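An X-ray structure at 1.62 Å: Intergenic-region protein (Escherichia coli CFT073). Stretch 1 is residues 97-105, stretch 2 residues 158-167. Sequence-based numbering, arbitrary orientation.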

# COMPACT_ATOMS: atom_id res chain seq x y z
N THR B 97 5.15 13.52 8.27
CA THR B 97 4.13 12.47 8.43
C THR B 97 3.02 12.63 7.38
O THR B 97 2.78 13.74 6.90
CB THR B 97 3.50 12.48 9.86
OG1 THR B 97 2.83 13.73 10.12
CG2 THR B 97 4.57 12.24 10.92
N LEU B 98 2.37 11.52 7.04
CA LEU B 98 1.26 11.49 6.07
C LEU B 98 -0.03 11.10 6.81
O LEU B 98 0.03 10.36 7.79
CB LEU B 98 1.56 10.50 4.92
CG LEU B 98 2.62 10.88 3.87
CD1 LEU B 98 3.12 9.65 3.12
CD2 LEU B 98 2.10 11.93 2.89
N ASN B 99 -1.17 11.59 6.34
CA ASN B 99 -2.47 11.30 7.00
C ASN B 99 -3.06 9.91 6.69
O ASN B 99 -4.21 9.61 7.09
CB ASN B 99 -3.49 12.40 6.68
CG ASN B 99 -3.77 12.56 5.19
OD1 ASN B 99 -2.96 12.16 4.36
ND2 ASN B 99 -4.90 13.15 4.85
N ASN B 100 -2.30 9.08 5.97
CA ASN B 100 -2.62 7.66 5.82
C ASN B 100 -1.74 6.75 6.70
O ASN B 100 -1.79 5.53 6.58
CB ASN B 100 -2.52 7.23 4.35
CG ASN B 100 -1.11 7.34 3.78
OD1 ASN B 100 -0.19 7.84 4.44
ND2 ASN B 100 -0.94 6.87 2.55
N GLY B 101 -0.94 7.36 7.58
CA GLY B 101 -0.01 6.65 8.46
C GLY B 101 1.43 6.57 7.95
O GLY B 101 2.30 6.07 8.65
N GLY B 102 1.67 7.08 6.75
CA GLY B 102 3.01 7.07 6.18
C GLY B 102 3.92 8.12 6.78
O GLY B 102 3.49 8.95 7.59
N ALA B 103 5.19 8.08 6.40
CA ALA B 103 6.16 9.05 6.89
C ALA B 103 7.38 9.03 5.97
O ALA B 103 7.69 7.99 5.35
CB ALA B 103 6.57 8.73 8.34
N PHE B 104 8.07 10.16 5.86
CA PHE B 104 9.24 10.27 4.98
C PHE B 104 10.14 11.46 5.35
O PHE B 104 9.87 12.21 6.29
CB PHE B 104 8.81 10.32 3.51
CG PHE B 104 8.06 11.56 3.12
CD1 PHE B 104 8.71 12.60 2.47
CD2 PHE B 104 6.70 11.69 3.38
CE1 PHE B 104 8.03 13.75 2.09
CE2 PHE B 104 6.01 12.84 3.00
CZ PHE B 104 6.67 13.87 2.36
N MET B 105 11.24 11.61 4.63
CA MET B 105 12.11 12.78 4.80
C MET B 105 12.44 13.38 3.45
O MET B 105 12.60 12.65 2.47
CB MET B 105 13.40 12.41 5.56
CG MET B 105 14.33 11.47 4.82
SD MET B 105 15.78 10.93 5.78
CE MET B 105 16.26 12.45 6.55
N VAL B 158 4.29 -1.77 4.26
CA VAL B 158 3.22 -0.81 4.43
C VAL B 158 3.68 0.65 4.28
O VAL B 158 3.01 1.44 3.61
CB VAL B 158 2.47 -1.04 5.75
CG1 VAL B 158 1.54 0.14 6.06
CG2 VAL B 158 1.71 -2.37 5.70
N HIS B 159 4.83 1.00 4.86
CA HIS B 159 5.45 2.31 4.62
C HIS B 159 5.67 2.58 3.11
O HIS B 159 5.41 3.68 2.63
CB HIS B 159 6.77 2.47 5.40
CG HIS B 159 6.58 3.05 6.78
ND1 HIS B 159 6.05 4.30 6.99
CD2 HIS B 159 6.87 2.55 8.00
CE1 HIS B 159 5.99 4.54 8.29
NE2 HIS B 159 6.49 3.49 8.93
N TYR B 160 6.13 1.57 2.38
CA TYR B 160 6.29 1.70 0.93
C TYR B 160 4.97 2.01 0.22
O TYR B 160 4.89 2.96 -0.57
CB TYR B 160 6.93 0.45 0.33
CG TYR B 160 7.07 0.53 -1.19
CD1 TYR B 160 7.96 1.42 -1.76
CD2 TYR B 160 6.29 -0.26 -2.03
CE1 TYR B 160 8.10 1.53 -3.14
CE2 TYR B 160 6.43 -0.17 -3.43
CZ TYR B 160 7.33 0.74 -3.97
OH TYR B 160 7.48 0.84 -5.36
N TYR B 161 3.93 1.21 0.49
CA TYR B 161 2.62 1.43 -0.16
C TYR B 161 2.03 2.81 0.21
O TYR B 161 1.45 3.49 -0.63
CB TYR B 161 1.63 0.29 0.19
CG TYR B 161 1.81 -0.99 -0.62
CD1 TYR B 161 2.19 -2.17 -0.02
CD2 TYR B 161 1.56 -1.01 -2.00
CE1 TYR B 161 2.36 -3.35 -0.75
CE2 TYR B 161 1.73 -2.19 -2.74
CZ TYR B 161 2.13 -3.34 -2.11
OH TYR B 161 2.30 -4.51 -2.81
N ARG B 162 2.22 3.24 1.45
CA ARG B 162 1.65 4.51 1.90
C ARG B 162 2.32 5.73 1.24
O ARG B 162 1.64 6.65 0.79
CB ARG B 162 1.68 4.60 3.43
CG ARG B 162 0.61 3.71 4.06
CD ARG B 162 0.72 3.61 5.56
NE ARG B 162 -0.44 2.90 6.11
CZ ARG B 162 -0.57 2.53 7.38
NH1 ARG B 162 0.40 2.76 8.26
NH2 ARG B 162 -1.68 1.91 7.76
N LEU B 163 3.64 5.71 1.16
CA LEU B 163 4.38 6.76 0.44
C LEU B 163 4.15 6.70 -1.08
O LEU B 163 4.05 7.74 -1.74
CB LEU B 163 5.87 6.70 0.77
CG LEU B 163 6.76 7.81 0.18
CD1 LEU B 163 6.34 9.19 0.68
CD2 LEU B 163 8.24 7.52 0.49
N ARG B 164 4.08 5.49 -1.64
CA ARG B 164 3.75 5.30 -3.05
C ARG B 164 2.44 5.99 -3.42
O ARG B 164 2.35 6.63 -4.45
CB ARG B 164 3.72 3.80 -3.42
CG ARG B 164 3.30 3.46 -4.86
CD ARG B 164 3.40 1.93 -5.04
NE ARG B 164 2.87 1.39 -6.30
CZ ARG B 164 1.71 0.76 -6.46
NH1 ARG B 164 0.87 0.59 -5.44
NH2 ARG B 164 1.38 0.29 -7.65
N ASP B 165 1.42 5.87 -2.56
CA ASP B 165 0.13 6.55 -2.82
C ASP B 165 0.27 8.08 -2.86
O ASP B 165 -0.32 8.73 -3.72
CB ASP B 165 -0.92 6.18 -1.76
CG ASP B 165 -1.62 4.87 -2.05
OD1 ASP B 165 -1.29 4.18 -3.04
OD2 ASP B 165 -2.53 4.53 -1.26
N TYR B 166 1.05 8.64 -1.95
CA TYR B 166 1.37 10.07 -1.96
C TYR B 166 2.07 10.48 -3.26
O TYR B 166 1.75 11.53 -3.85
CB TYR B 166 2.21 10.44 -0.74
CG TYR B 166 2.49 11.92 -0.59
CD1 TYR B 166 1.46 12.83 -0.37
CD2 TYR B 166 3.79 12.42 -0.64
CE1 TYR B 166 1.72 14.18 -0.22
CE2 TYR B 166 4.05 13.77 -0.49
CZ TYR B 166 3.01 14.65 -0.28
OH TYR B 166 3.26 16.00 -0.13
N ALA B 167 3.01 9.64 -3.72
CA ALA B 167 3.72 9.86 -4.99
C ALA B 167 2.76 9.82 -6.18
O ALA B 167 2.88 10.62 -7.12
CB ALA B 167 4.83 8.83 -5.18
O HOH W 1 -2.93 5.28 1.30
O HOH W 2 3.23 2.97 7.63
O HOH W 3 5.43 5.74 4.59

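Two strand segments, 97-98 and 103-105, are joined by a loop, 99-102, that contains most of a type I turn from Leu 98 to Gly 101 and closes through Gly 102; the turn leans on helix 158-167. The helix crosses strand 103-105 at 71°, with axes 9.0 Å apart at closest approach. Backbones come closest at Gly 102, whose CA lies 5.2 Å from Arg 162 CA. Glycine suits both the last turn position and the one after it: at Gly 101 a CB would jam against the preceding carbonyl and sit 2.7 Å from Arg 162 NH1, while at Gly 102 it would clash with Leu 98 CD1.

Asn 100 is the polar linchpin. Its OD1 accepts from Gly 102 N (3.1 Å), bracing the exit from the turn, which leaves its ND2 to donate to Arg 162 O (3.1 Å) across the contact. The same ND2 reaches water 1 at 2.8 Å, and that water donates to Asp 165 OD2 (2.7 Å). Arg 162 runs extended beneath the turn, one guanidinium face covered by Asn 100 O and Gly 101 CA. Water 3 bridges the backbones, accepting from Ala 103 N (3.0 Å) and donating to His 159 O (2.8 Å).

Beside this polar patch lies an apolar one, with Leu 98, Phe 104 and Leu 163 all buried; the whole contact buries 509 Å², both sides summed. Leucine's branched end suits position 98: CD1 lies 4.1 Å from Leu 163 CD1, while Leu 98 CD2 sits over the flat face that Tyr 166 offers, 3.6 Å from the ring centroid. Leu 163 CD1 also packs against Phe 104 CD2 at 3.7 Å.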